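Long-range contacts in dITP/XTP pyrophosphatase (Coxiella burnetii, PDB 3TQU), which probably uses a magnesium ion to hydrolyse non-canonical purine nucleoside triphosphates such as XTP, dITP and ITP to monophosphates and diphosphate, cleansing the nucleotide pool: residues V8-N13 with A68-S73; S73-A78 with R117-H122; F121-A126 with S184-A189; G141-E146 with P161-P166. All blocks are in the same frame, centred on the assembly; numbering follows the deposited sequence.

Contact 1: V8-N13 with A68-S73; sequences VLASQN and ALADDS. With CA (calcium ion), chain E.
In Leu9 and Leu69 the first side-chain torsion sets CG anti to the backbone N (chi1 -163° and -175°), so the two side chains lie side by side and point in the same direction, and CD1 of Leu9 rests 3.8 Å from CD2 of Leu69. They sit on one face of a parallel strand pair in the central mixed sheet of the HAM1 fold, where strand 5-9 lies beside strand 68-77. Two backbone bonds hold the pair. Leu69 N lies almost exactly on the C=O axis of Val8, 2.8 Å from Val8 O, and one step on Ala10 N returns a bond to Leu69 O at 3.1 Å, nearly linear at 172°. On the other face Val8 and Ala68 meet through their CB atoms, with helix 49-64 packed against both. Ala10 ends the pairing, its methyl touching that of Ala70 (CB to CB, 3.8 Å).

Past this point the two segments part, and the predicted substrate-binding residues begin. Ser11 OG accepts from Asn13 N in an ST turn, while Asn13, at the N-cap of helix 14-23, uses OD1 to bind Ser15 OG and Lys16 N. On the other strand, Asp71 forms a salt bridge with Lys16. Asp72, the predicted proton acceptor, has CG anti to its N, which carries the carboxylate out to the ion, and its OD2 is held by Asn52 and by a calcium-bound water. The ion, which Glu44 also ligates, probably occupies the magnesium site; Asp72 OD1 binds it directly at 2.6 Å.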
loop_
_atom_site.group_PDB
_atom_site.type_symbol
_atom_site.label_atom_id
_atom_site.label_comp_id
_atom_site.label_asym_id
_atom_site.label_seq_id
_atom_site.Cartn_x
_atom_site.Cartn_y
_atom_site.Cartn_z
ATOM N N VAL A 8 1.064 -5.921 -18.133
ATOM C CA VAL A 8 2.503 -6.143 -18.180
ATOM C C VAL A 8 3.036 -6.561 -16.817
ATOM O O VAL A 8 2.710 -5.948 -15.801
ATOM C CB VAL A 8 3.258 -4.878 -18.642
ATOM C CG1 VAL A 8 4.762 -5.077 -18.504
ATOM C CG2 VAL A 8 2.890 -4.532 -20.075
ATOM N N LEU A 9 3.850 -7.610 -16.807
ATOM C CA LEU A 9 4.516 -8.068 -15.598
ATOM C C LEU A 9 5.936 -7.518 -15.584
ATOM O O LEU A 9 6.715 -7.779 -16.500
ATOM C CB LEU A 9 4.550 -9.599 -15.565
ATOM C CG LEU A 9 4.833 -10.270 -14.217
ATOM C CD1 LEU A 9 3.685 -10.024 -13.245
ATOM C CD2 LEU A 9 5.054 -11.764 -14.401
ATOM N N ALA A 10 6.276 -6.757 -14.549
ATOM C CA ALA A 10 7.590 -6.126 -14.480
ATOM C C ALA A 10 8.718 -7.138 -14.257
ATOM O O ALA A 10 9.862 -6.899 -14.640
ATOM C CB ALA A 10 7.608 -5.054 -13.395
ATOM N N SER A 11 8.386 -8.275 -13.657
ATOM C CA SER A 11 9.386 -9.273 -13.284
ATOM C C SER A 11 9.945 -10.074 -14.466
ATOM O O SER A 11 9.240 -10.354 -15.431
ATOM C CB SER A 11 8.793 -10.233 -12.252
ATOM O OG SER A 11 9.730 -11.226 -11.884
ATOM N N GLN A 12 11.222 -10.435 -14.376
ATOM C CA GLN A 12 11.851 -11.323 -15.347
ATOM C C GLN A 12 11.849 -12.743 -14.801
ATOM O O GLN A 12 12.423 -13.653 -15.398
ATOM C CB GLN A 12 13.294 -10.900 -15.619
ATOM C CG GLN A 12 13.464 -9.543 -16.281
ATOM C CD GLN A 12 14.876 -9.343 -16.804
ATOM O OE1 GLN A 12 15.387 -10.165 -17.567
ATOM N NE2 GLN A 12 15.519 -8.259 -16.383
ATOM N N ASN A 13 11.207 -12.923 -13.652
ATOM C CA ASN A 13 11.220 -14.203 -12.960
ATOM C C ASN A 13 10.192 -15.165 -13.551
ATOM O O ASN A 13 8.988 -14.919 -13.474
ATOM C CB ASN A 13 10.971 -13.985 -11.465
ATOM C CG ASN A 13 11.074 -15.262 -10.664
ATOM O OD1 ASN A 13 10.550 -16.303 -11.062
ATOM N ND2 ASN A 13 11.749 -15.189 -9.523
ATOM N N ALA A 68 0.268 -2.265 -15.526
ATOM C CA ALA A 68 1.454 -3.022 -15.153
ATOM C C ALA A 68 1.364 -3.495 -13.714
ATOM O O ALA A 68 0.816 -2.804 -12.853
ATOM C CB ALA A 68 2.709 -2.193 -15.369
ATOM N N LEU A 69 1.908 -4.680 -13.463
ATOM C CA LEU A 69 1.877 -5.277 -12.139
ATOM C C LEU A 69 3.289 -5.628 -11.701
ATOM O O LEU A 69 4.054 -6.232 -12.461
ATOM C CB LEU A 69 1.001 -6.530 -12.152
ATOM C CG LEU A 69 0.736 -7.243 -10.826
ATOM C CD1 LEU A 69 -0.567 -8.017 -10.903
ATOM C CD2 LEU A 69 1.897 -8.164 -10.446
ATOM N N ALA A 70 3.640 -5.240 -10.481
ATOM C CA ALA A 70 4.948 -5.569 -9.939
ATOM C C ALA A 70 4.822 -5.974 -8.479
ATOM O O ALA A 70 3.813 -5.690 -7.834
ATOM C CB ALA A 70 5.897 -4.390 -10.083
ATOM N N ASP A 71 5.842 -6.647 -7.960
ATOM C CA ASP A 71 5.857 -6.983 -6.546
ATOM C C ASP A 71 7.234 -6.733 -5.960
ATOM O O ASP A 71 8.230 -6.695 -6.683
ATOM C CB ASP A 71 5.468 -8.447 -6.322
ATOM C CG ASP A 71 6.667 -9.383 -6.355
ATOM O OD1 ASP A 71 6.902 -10.022 -7.400
ATOM O OD2 ASP A 71 7.378 -9.477 -5.331
ATOM N N ASP A 72 7.279 -6.551 -4.647
ATOM C CA ASP A 72 8.539 -6.605 -3.924
ATOM C C ASP A 72 8.340 -7.462 -2.681
ATOM O O ASP A 72 7.252 -7.482 -2.095
ATOM C CB ASP A 72 9.048 -5.210 -3.560
ATOM C CG ASP A 72 10.459 -5.240 -3.015
ATOM O OD1 ASP A 72 11.158 -6.233 -3.289
ATOM O OD2 ASP A 72 10.874 -4.291 -2.317
ATOM N N SER A 73 9.382 -8.179 -2.286
ATOM C CA SER A 73 9.264 -9.127 -1.190
ATOM C C SER A 73 10.522 -9.152 -0.340
ATOM O O SER A 73 11.582 -8.691 -0.764
ATOM C CB SER A 73 9.001 -10.526 -1.741
ATOM O OG SER A 73 10.084 -10.947 -2.555
HETATM CA CA CA E . 13.414 -6.528 -4.465
HETATM O O HOH W 1 13.529 -4.971 -2.334
HETATM O O HOH W 2 12.939 -8.690 -3.096
HETATM O O HOH W 3 15.818 -7.503 -4.088
HETATM O O HOH W 4 12.011 -7.833 -6.083
HETATM O O HOH W 5 14.660 -7.769 -6.455
#

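Contact 2: S73-A78 with R117-H122; sequences SGLTIA and RSASFH
This is an antiparallel strand pairing in the middle of the HAM1 sheet, where the distal half of strand 68-77 runs against the start of strand 118-128. Gly74 with His122 and Thr76 with Ser120 are hydrogen-bonded pairs, each closed by two reciprocal N-H to O bonds; Leu75 with Phe121 and Ile77 with Ala119 are the non-hydrogen-bonded pairs between and beyond them. Thr76 N to Ser120 O is the shortest of these bonds, at 2.8 Å and almost straight (172°).

The two faces differ in chemistry. On the face of Leu75, Ile77, Ala119 and Phe121 the contact is apolar. Leu75 CD1 stands squarely over the Phe121 ring in a CH-pi contact, 4.1 Å from its centroid and 9° off the normal, and Ile77 CG1 lies against Ala119 CB. Leu75 also touches Tyr159, a predicted substrate-binding residue.

The face of Thr76, Ser120 and His122 is polar and meets Pro134 and Ala135 of the second subunit. Here Thr76 and His122 cross at about a right angle, the methyl CG2 lying 3.6 Å from His122 CD2. Hydrogen bonds fix the imidazole at both nitrogens: ND1 pairs with His140 NE2 on strand 137-147, and Thr76 OG1 lies in the ring plane at the edge, 3.2 Å from His122 NE2.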
loop_
_atom_site.group_PDB
_atom_site.type_symbol
_atom_site.label_atom_id
_atom_site.label_comp_id
_atom_site.label_asym_id
_atom_site.label_seq_id
_atom_site.Cartn_x
_atom_site.Cartn_y
_atom_site.Cartn_z
ATOM N N SER A 73 9.382 -8.179 -2.286
ATOM C CA SER A 73 9.264 -9.127 -1.190
ATOM C C SER A 73 10.522 -9.152 -0.340
ATOM O O SER A 73 11.582 -8.691 -0.764
ATOM C CB SER A 73 9.001 -10.526 -1.741
ATOM O OG SER A 73 10.084 -10.947 -2.555
ATOM N N GLY A 74 10.410 -9.708 0.858
ATOM C CA GLY A 74 11.567 -9.810 1.719
ATOM C C GLY A 74 11.273 -10.477 3.042
ATOM O O GLY A 74 10.129 -10.811 3.354
ATOM N N LEU A 75 12.335 -10.673 3.814
ATOM C CA LEU A 75 12.255 -11.270 5.134
ATOM C C LEU A 75 12.470 -10.164 6.156
ATOM O O LEU A 75 13.397 -9.368 6.013
ATOM C CB LEU A 75 13.350 -12.324 5.277
ATOM C CG LEU A 75 13.446 -13.077 6.598
ATOM C CD1 LEU A 75 12.150 -13.822 6.889
ATOM C CD2 LEU A 75 14.633 -14.034 6.566
ATOM N N THR A 76 11.612 -10.099 7.170
ATOM C CA THR A 76 11.787 -9.136 8.248
ATOM C C THR A 76 11.950 -9.883 9.562
ATOM O O THR A 76 11.170 -10.776 9.876
ATOM C CB THR A 76 10.597 -8.167 8.360
ATOM O OG1 THR A 76 9.411 -8.896 8.692
ATOM C CG2 THR A 76 10.386 -7.423 7.047
ATOM N N ILE A 77 12.969 -9.516 10.328
ATOM C CA ILE A 77 13.254 -10.195 11.585
ATOM C C ILE A 77 13.127 -9.248 12.774
ATOM O O ILE A 77 13.826 -8.240 12.860
ATOM C CB ILE A 77 14.640 -10.857 11.554
ATOM C CG1 ILE A 77 14.697 -11.873 10.408
ATOM C CG2 ILE A 77 14.939 -11.526 12.880
ATOM C CD1 ILE A 77 16.064 -12.511 10.199
ATOM N N ALA A 78 12.225 -9.590 13.689
ATOM C CA ALA A 78 11.892 -8.726 14.817
ATOM C C ALA A 78 13.124 -8.264 15.591
ATOM O O ALA A 78 13.292 -7.073 15.847
ATOM C CB ALA A 78 10.897 -9.418 15.744
ATOM N N ARG A 117 13.103 -14.959 18.079
ATOM C CA ARG A 117 13.484 -15.408 16.744
ATOM C C ARG A 117 12.372 -15.112 15.743
ATOM O O ARG A 117 12.396 -15.601 14.613
ATOM C CB ARG A 117 13.773 -16.913 16.746
ATOM C CG ARG A 117 14.696 -17.390 17.862
ATOM C CD ARG A 117 16.163 -17.165 17.532
ATOM N NE ARG A 117 16.606 -17.962 16.391
ATOM C CZ ARG A 117 17.862 -18.007 15.957
ATOM N NH1 ARG A 117 18.804 -17.308 16.576
ATOM N NH2 ARG A 117 18.181 -18.754 14.909
ATOM N N SER A 118 11.392 -14.317 16.162
ATOM C CA SER A 118 10.231 -14.026 15.323
ATOM C C SER A 118 10.631 -13.378 14.006
ATOM O O SER A 118 11.535 -12.544 13.968
ATOM C CB SER A 118 9.238 -13.127 16.063
ATOM O OG SER A 118 8.696 -13.799 17.188
ATOM N N ALA A 119 9.946 -13.766 12.934
ATOM C CA ALA A 119 10.229 -13.232 11.612
ATOM C C ALA A 119 8.999 -13.359 10.724
ATOM O O ALA A 119 8.072 -14.101 11.038
ATOM C CB ALA A 119 11.415 -13.955 10.988
ATOM N N SER A 120 8.995 -12.624 9.620
ATOM C CA SER A 120 7.891 -12.679 8.675
ATOM C C SER A 120 8.402 -12.494 7.256
ATOM O O SER A 120 9.338 -11.725 7.022
ATOM C CB SER A 120 6.859 -11.594 8.988
ATOM O OG SER A 120 6.419 -11.681 10.329
ATOM N N PHE A 121 7.799 -13.224 6.322
ATOM C CA PHE A 121 7.991 -12.974 4.899
ATOM C C PHE A 121 6.882 -12.041 4.439
ATOM O O PHE A 121 5.729 -12.202 4.848
ATOM C CB PHE A 121 7.891 -14.272 4.098
ATOM C CG PHE A 121 9.205 -14.962 3.878
ATOM C CD1 PHE A 121 10.238 -14.319 3.218
ATOM C CD2 PHE A 121 9.392 -16.269 4.296
ATOM C CE1 PHE A 121 11.447 -14.959 3.003
ATOM C CE2 PHE A 121 10.599 -16.916 4.081
ATOM C CZ PHE A 121 11.626 -16.257 3.434
ATOM N N HIS A 122 7.225 -11.082 3.585
ATOM C CA HIS A 122 6.242 -10.147 3.052
ATOM C C HIS A 122 6.257 -10.163 1.536
ATOM O O HIS A 122 7.324 -10.213 0.918
ATOM C CB HIS A 122 6.528 -8.723 3.532
ATOM C CG HIS A 122 6.410 -8.548 5.011
ATOM N ND1 HIS A 122 5.291 -8.008 5.609
ATOM C CD2 HIS A 122 7.268 -8.844 6.016
ATOM C CE1 HIS A 122 5.467 -7.976 6.918
ATOM N NE2 HIS A 122 6.659 -8.478 7.191
HETATM O O HOH W 6 8.719 -9.395 11.552
#

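Contact 3: F121-A126 with S184-A189; sequences FHCVIA and SHRGQA
The imidazole of His185 is the centre of this helix-on-sheet contact, in which the first turn of helix 185-199 packs against strand 118-128 of the HAM1 sheet. Phe121 CB stands over the middle of one imidazole face, 3.4 Å from the centroid, in a CH-pi contact. The phenyl group beyond it continues as an offset stack, its plane turned only 12° from the imidazole and the centroids 4.6 Å apart. Arg186 CG covers the opposite face toward its rim. Along the ring edge Cys123 N lies in plane, and His122 O approaches CD2. ND1 is buried here without a polar partner, and such burial would probably disfavour a charged ring.

Further along the helix, apolar contacts take over. Cys123 SG, anti to its backbone N, reaches the Ala189 methyl at 3.7 Å, and Ile125 CD1 meets the same methyl.

What places the imidazole is the helix start. CG of His185 takes the crowded position between backbone N and carbonyl carbon (chi1 51°), and Trp143 of the adjoining strand packs against the residue. Arg186, which like His185 is a predicted substrate-binding residue, bends at its third torsion and is anchored by a salt bridge to Glu19. The helix N-terminus is capped: Ser184 OG accepts a nearly straight bond from Gly187 N, 3.0 Å long at 171°.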
loop_
_atom_site.group_PDB
_atom_site.type_symbol
_atom_site.label_atom_id
_atom_site.label_comp_id
_atom_site.label_asym_id
_atom_site.label_seq_id
_atom_site.Cartn_x
_atom_site.Cartn_y
_atom_site.Cartn_z
ATOM N N PHE A 121 7.799 -13.224 6.322
ATOM C CA PHE A 121 7.991 -12.974 4.899
ATOM C C PHE A 121 6.882 -12.041 4.439
ATOM O O PHE A 121 5.729 -12.202 4.848
ATOM C CB PHE A 121 7.891 -14.272 4.098
ATOM C CG PHE A 121 9.205 -14.962 3.878
ATOM C CD1 PHE A 121 10.238 -14.319 3.218
ATOM C CD2 PHE A 121 9.392 -16.269 4.296
ATOM C CE1 PHE A 121 11.447 -14.959 3.003
ATOM C CE2 PHE A 121 10.599 -16.916 4.081
ATOM C CZ PHE A 121 11.626 -16.257 3.434
ATOM N N HIS A 122 7.225 -11.082 3.585
ATOM C CA HIS A 122 6.242 -10.147 3.052
ATOM C C HIS A 122 6.257 -10.163 1.536
ATOM O O HIS A 122 7.324 -10.213 0.918
ATOM C CB HIS A 122 6.528 -8.723 3.532
ATOM C CG HIS A 122 6.410 -8.548 5.011
ATOM N ND1 HIS A 122 5.291 -8.008 5.609
ATOM C CD2 HIS A 122 7.268 -8.844 6.016
ATOM C CE1 HIS A 122 5.467 -7.976 6.918
ATOM N NE2 HIS A 122 6.659 -8.478 7.191
ATOM N N CYS A 123 5.072 -10.111 0.938
ATOM C CA CYS A 123 4.952 -9.906 -0.498
ATOM C C CYS A 123 3.950 -8.796 -0.766
ATOM O O CYS A 123 2.783 -8.896 -0.382
ATOM C CB CYS A 123 4.501 -11.181 -1.205
ATOM S SG CYS A 123 4.191 -10.938 -2.974
ATOM N N VAL A 124 4.407 -7.736 -1.422
ATOM C CA VAL A 124 3.528 -6.627 -1.755
ATOM C C VAL A 124 3.429 -6.511 -3.264
ATOM O O VAL A 124 4.437 -6.335 -3.949
ATOM C CB VAL A 124 4.034 -5.293 -1.172
ATOM C CG1 VAL A 124 3.066 -4.155 -1.523
ATOM C CG2 VAL A 124 4.210 -5.403 0.334
ATOM N N ILE A 125 2.208 -6.628 -3.768
ATOM C CA ILE A 125 1.931 -6.519 -5.190
ATOM C C ILE A 125 1.271 -5.178 -5.462
ATOM O O ILE A 125 0.367 -4.761 -4.734
ATOM C CB ILE A 125 0.992 -7.657 -5.653
ATOM C CG1 ILE A 125 1.683 -9.009 -5.478
ATOM C CG2 ILE A 125 0.557 -7.454 -7.102
ATOM C CD1 ILE A 125 0.804 -10.203 -5.805
ATOM N N ALA A 126 1.737 -4.494 -6.498
ATOM C CA ALA A 126 1.103 -3.258 -6.931
ATOM C C ALA A 126 0.641 -3.403 -8.371
ATOM O O ALA A 126 1.406 -3.829 -9.235
ATOM C CB ALA A 126 2.059 -2.079 -6.788
ATOM N N SER A 184 2.190 -19.341 1.524
ATOM C CA SER A 184 3.259 -18.360 1.678
ATOM C C SER A 184 2.752 -16.927 1.581
ATOM O O SER A 184 1.570 -16.678 1.333
ATOM C CB SER A 184 4.345 -18.571 0.625
ATOM O OG SER A 184 3.847 -18.258 -0.665
ATOM N N HIS A 185 3.674 -15.992 1.782
ATOM C CA HIS A 185 3.400 -14.577 1.620
ATOM C C HIS A 185 2.984 -14.273 0.186
ATOM O O HIS A 185 2.099 -13.449 -0.053
ATOM C CB HIS A 185 4.633 -13.758 2.011
ATOM C CG HIS A 185 5.897 -14.211 1.346
ATOM N ND1 HIS A 185 6.354 -15.510 1.419
ATOM C CD2 HIS A 185 6.807 -13.533 0.608
ATOM C CE1 HIS A 185 7.490 -15.612 0.752
ATOM N NE2 HIS A 185 7.787 -14.427 0.249
ATOM N N ARG A 186 3.622 -14.945 -0.771
ATOM C CA ARG A 186 3.251 -14.787 -2.172
ATOM C C ARG A 186 1.873 -15.380 -2.438
ATOM O O ARG A 186 1.039 -14.757 -3.093
ATOM C CB ARG A 186 4.285 -15.436 -3.094
ATOM C CG ARG A 186 5.573 -14.645 -3.250
ATOM C CD ARG A 186 6.432 -15.214 -4.376
ATOM N NE ARG A 186 5.656 -15.418 -5.598
ATOM C CZ ARG A 186 5.347 -14.456 -6.465
ATOM N NH1 ARG A 186 5.742 -13.208 -6.252
ATOM N NH2 ARG A 186 4.635 -14.742 -7.548
ATOM N N GLY A 187 1.640 -16.587 -1.933
ATOM C CA GLY A 187 0.347 -17.228 -2.090
ATOM C C GLY A 187 -0.788 -16.346 -1.598
ATOM O O GLY A 187 -1.820 -16.222 -2.257
ATOM N N GLN A 188 -0.597 -15.727 -0.436
ATOM C CA GLN A 188 -1.626 -14.873 0.154
ATOM C C GLN A 188 -1.839 -13.598 -0.662
ATOM O O GLN A 188 -2.975 -13.192 -0.912
ATOM C CB GLN A 188 -1.285 -14.541 1.612
ATOM C CG GLN A 188 -1.323 -15.750 2.536
ATOM C CD GLN A 188 -0.842 -15.444 3.943
ATOM O OE1 GLN A 188 -1.513 -14.751 4.707
ATOM N NE2 GLN A 188 0.326 -15.968 4.295
ATOM N N ALA A 189 -0.749 -12.968 -1.081
ATOM C CA ALA A 189 -0.851 -11.790 -1.931
ATOM C C ALA A 189 -1.598 -12.139 -3.217
ATOM O O ALA A 189 -2.508 -11.421 -3.637
ATOM C CB ALA A 189 0.531 -11.236 -2.243
#

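Contact 4: G141-E146 with P161-P166; sequences GVWEGE and PIFYVP
Glu146, Phe163 and Trp143 bury the most surface in this contact, where the short strand 163-165 crosses the far end of strand 137-147 at 105° and is joined to it through a single antiparallel bridge of the HAM1 sheet. Glu146 and Tyr164 form that hydrogen-bonded pair. Glu146 N bonds to Tyr164 O at 2.9 Å, and Tyr164 N returns a short bond of 2.6 Å to Glu146 O, nearly along its C=O axis. Their side chains then run alongside each other in the same direction, the extended Glu146 chain bringing OE1 up to ring carbon CD1 of Tyr164.

Phe163, its CG anti to the backbone N, sends its ring back across the strand. CE2 sits over one face of the Trp143 indole, 3.8 Å above it, with the rings inclined at 49°. CZ, at the ring tip, presses on the backbone, 3.3 Å from Trp143 O, and on Gly145, where any CB would collide with this ring and with Tyr164 O. The Phe163 ring also meets that of Phe121 on strand 118-128. Trp143 in turn packs near the predicted substrate-binding residues Lys180 and His185, while the benzo ring of its indole meets Val165, Trp143 CZ2 lying 3.5 Å from Val165 CG2.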
loop_
_atom_site.group_PDB
_atom_site.type_symbol
_atom_site.label_atom_id
_atom_site.label_comp_id
_atom_site.label_asym_id
_atom_site.label_seq_id
_atom_site.Cartn_x
_atom_site.Cartn_y
_atom_site.Cartn_z
ATOM N N GLY A 141 0.710 -9.607 1.314
ATOM C CA GLY A 141 0.713 -10.922 1.930
ATOM C C GLY A 141 1.769 -11.026 3.016
ATOM O O GLY A 141 2.908 -10.583 2.835
ATOM N N VAL A 142 1.388 -11.608 4.148
ATOM C CA VAL A 142 2.296 -11.752 5.276
ATOM C C VAL A 142 2.321 -13.187 5.783
ATOM O O VAL A 142 1.278 -13.792 6.026
ATOM C CB VAL A 142 1.916 -10.810 6.441
ATOM C CG1 VAL A 142 2.845 -11.034 7.629
ATOM C CG2 VAL A 142 1.964 -9.361 5.989
ATOM N N TRP A 143 3.525 -13.722 5.945
ATOM C CA TRP A 143 3.709 -15.087 6.410
ATOM C C TRP A 143 4.585 -15.066 7.660
ATOM O O TRP A 143 5.774 -14.766 7.582
ATOM C CB TRP A 143 4.368 -15.914 5.304
ATOM C CG TRP A 143 4.284 -17.395 5.485
ATOM C CD1 TRP A 143 3.432 -18.080 6.306
ATOM C CD2 TRP A 143 5.085 -18.383 4.823
ATOM N NE1 TRP A 143 3.653 -19.433 6.193
ATOM C CE2 TRP A 143 4.662 -19.643 5.292
ATOM C CE3 TRP A 143 6.116 -18.322 3.880
ATOM C CZ2 TRP A 143 5.240 -20.834 4.850
ATOM C CZ3 TRP A 143 6.687 -19.507 3.443
ATOM C CH2 TRP A 143 6.248 -20.745 3.930
ATOM N N GLU A 144 3.992 -15.374 8.813
ATOM C CA GLU A 144 4.706 -15.325 10.092
ATOM C C GLU A 144 5.376 -16.652 10.456
ATOM O O GLU A 144 4.782 -17.719 10.313
ATOM C CB GLU A 144 3.754 -14.907 11.218
ATOM C CG GLU A 144 3.032 -13.592 10.966
ATOM C CD GLU A 144 2.081 -13.227 12.091
ATOM O OE1 GLU A 144 2.025 -13.976 13.088
ATOM O OE2 GLU A 144 1.388 -12.193 11.980
ATOM N N GLY A 145 6.611 -16.579 10.940
ATOM C CA GLY A 145 7.323 -17.765 11.376
ATOM C C GLY A 145 8.453 -17.445 12.332
ATOM O O GLY A 145 8.414 -16.440 13.040
ATOM N N GLU A 146 9.464 -18.309 12.353
ATOM C CA GLU A 146 10.617 -18.136 13.228
ATOM C C GLU A 146 11.882 -18.496 12.471
ATOM O O GLU A 146 11.850 -19.326 11.562
ATOM C CB GLU A 146 10.499 -19.038 14.459
ATOM C CG GLU A 146 9.252 -18.809 15.291
ATOM C CD GLU A 146 9.125 -19.804 16.426
ATOM O OE1 GLU A 146 10.008 -20.681 16.549
ATOM O OE2 GLU A 146 8.143 -19.713 17.191
ATOM N N PRO A 161 15.408 -22.213 3.929
ATOM C CA PRO A 161 15.949 -23.223 4.848
ATOM C C PRO A 161 15.959 -22.814 6.327
ATOM O O PRO A 161 16.000 -23.699 7.180
ATOM C CB PRO A 161 17.384 -23.424 4.344
ATOM C CG PRO A 161 17.333 -23.038 2.905
ATOM C CD PRO A 161 16.359 -21.894 2.849
ATOM N N ILE A 162 15.929 -21.519 6.632
ATOM C CA ILE A 162 15.920 -21.089 8.032
ATOM C C ILE A 162 14.599 -20.459 8.474
ATOM O O ILE A 162 14.501 -19.930 9.580
ATOM C CB ILE A 162 17.077 -20.117 8.371
ATOM C CG1 ILE A 162 17.026 -18.876 7.475
ATOM C CG2 ILE A 162 18.423 -20.827 8.274
ATOM C CD1 ILE A 162 18.051 -17.813 7.848
ATOM N N PHE A 163 13.586 -20.516 7.617
ATOM C CA PHE A 163 12.285 -19.976 7.984
ATOM C C PHE A 163 11.369 -21.070 8.523
ATOM O O PHE A 163 10.682 -21.751 7.764
ATOM C CB PHE A 163 11.628 -19.261 6.808
ATOM C CG PHE A 163 10.395 -18.497 7.188
ATOM C CD1 PHE A 163 10.498 -17.247 7.774
ATOM C CD2 PHE A 163 9.137 -19.030 6.973
ATOM C CE1 PHE A 163 9.364 -16.538 8.134
ATOM C CE2 PHE A 163 8.000 -18.325 7.326
ATOM C CZ PHE A 163 8.116 -17.077 7.906
ATOM N N TYR A 164 11.377 -21.231 9.842
ATOM C CA TYR A 164 10.561 -22.240 10.507
ATOM C C TYR A 164 9.092 -21.835 10.508
ATOM O O TYR A 164 8.744 -20.720 10.905
ATOM C CB TYR A 164 11.056 -22.455 11.940
ATOM C CG TYR A 164 10.281 -23.497 12.721
ATOM C CD1 TYR A 164 9.363 -23.124 13.695
ATOM C CD2 TYR A 164 10.470 -24.854 12.487
ATOM C CE1 TYR A 164 8.657 -24.071 14.415
ATOM C CE2 TYR A 164 9.766 -25.809 13.201
ATOM C CZ TYR A 164 8.860 -25.410 14.163
ATOM O OH TYR A 164 8.155 -26.350 14.879
ATOM N N VAL A 165 8.234 -22.745 10.060
ATOM C CA VAL A 165 6.804 -22.480 9.978
ATOM C C VAL A 165 6.075 -23.231 11.083
ATOM O O VAL A 165 5.804 -24.423 10.950
ATOM C CB VAL A 165 6.241 -22.906 8.612
ATOM C CG1 VAL A 165 4.776 -22.512 8.491
ATOM C CG2 VAL A 165 7.061 -22.281 7.492
ATOM N N PRO A 166 5.762 -22.530 12.183
ATOM C CA PRO A 166 5.173 -23.111 13.394
ATOM C C PRO A 166 3.963 -23.994 13.108
ATOM O O PRO A 166 3.823 -25.052 13.724
ATOM C CB PRO A 166 4.752 -21.877 14.197
ATOM C CG PRO A 166 5.730 -20.836 13.796
ATOM C CD PRO A 166 5.985 -21.080 12.327
#

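In the fold
All four contacts draw on one mixed sheet, and their chemistry follows their place in it. Contacts 1, 2 and 3 are buried; contact 4, toward the sheet's far end, is only partly so. Contacts 1 and 2 divide strand 68-77 and meet at Ser73: one is parallel and opens into the metal site, the other antiparallel with one face at the dimer partner. Contact 3 shares Phe121 and His122 with contact 2, but joins helix to sheet by ring and apolar packing instead of backbone bonds. Contacts 2 and 4 are bridged by Phe121 N to Trp143 O and by Phe121 against Phe163, so His185, Phe121, Phe163 and Trp143 form one aromatic cluster.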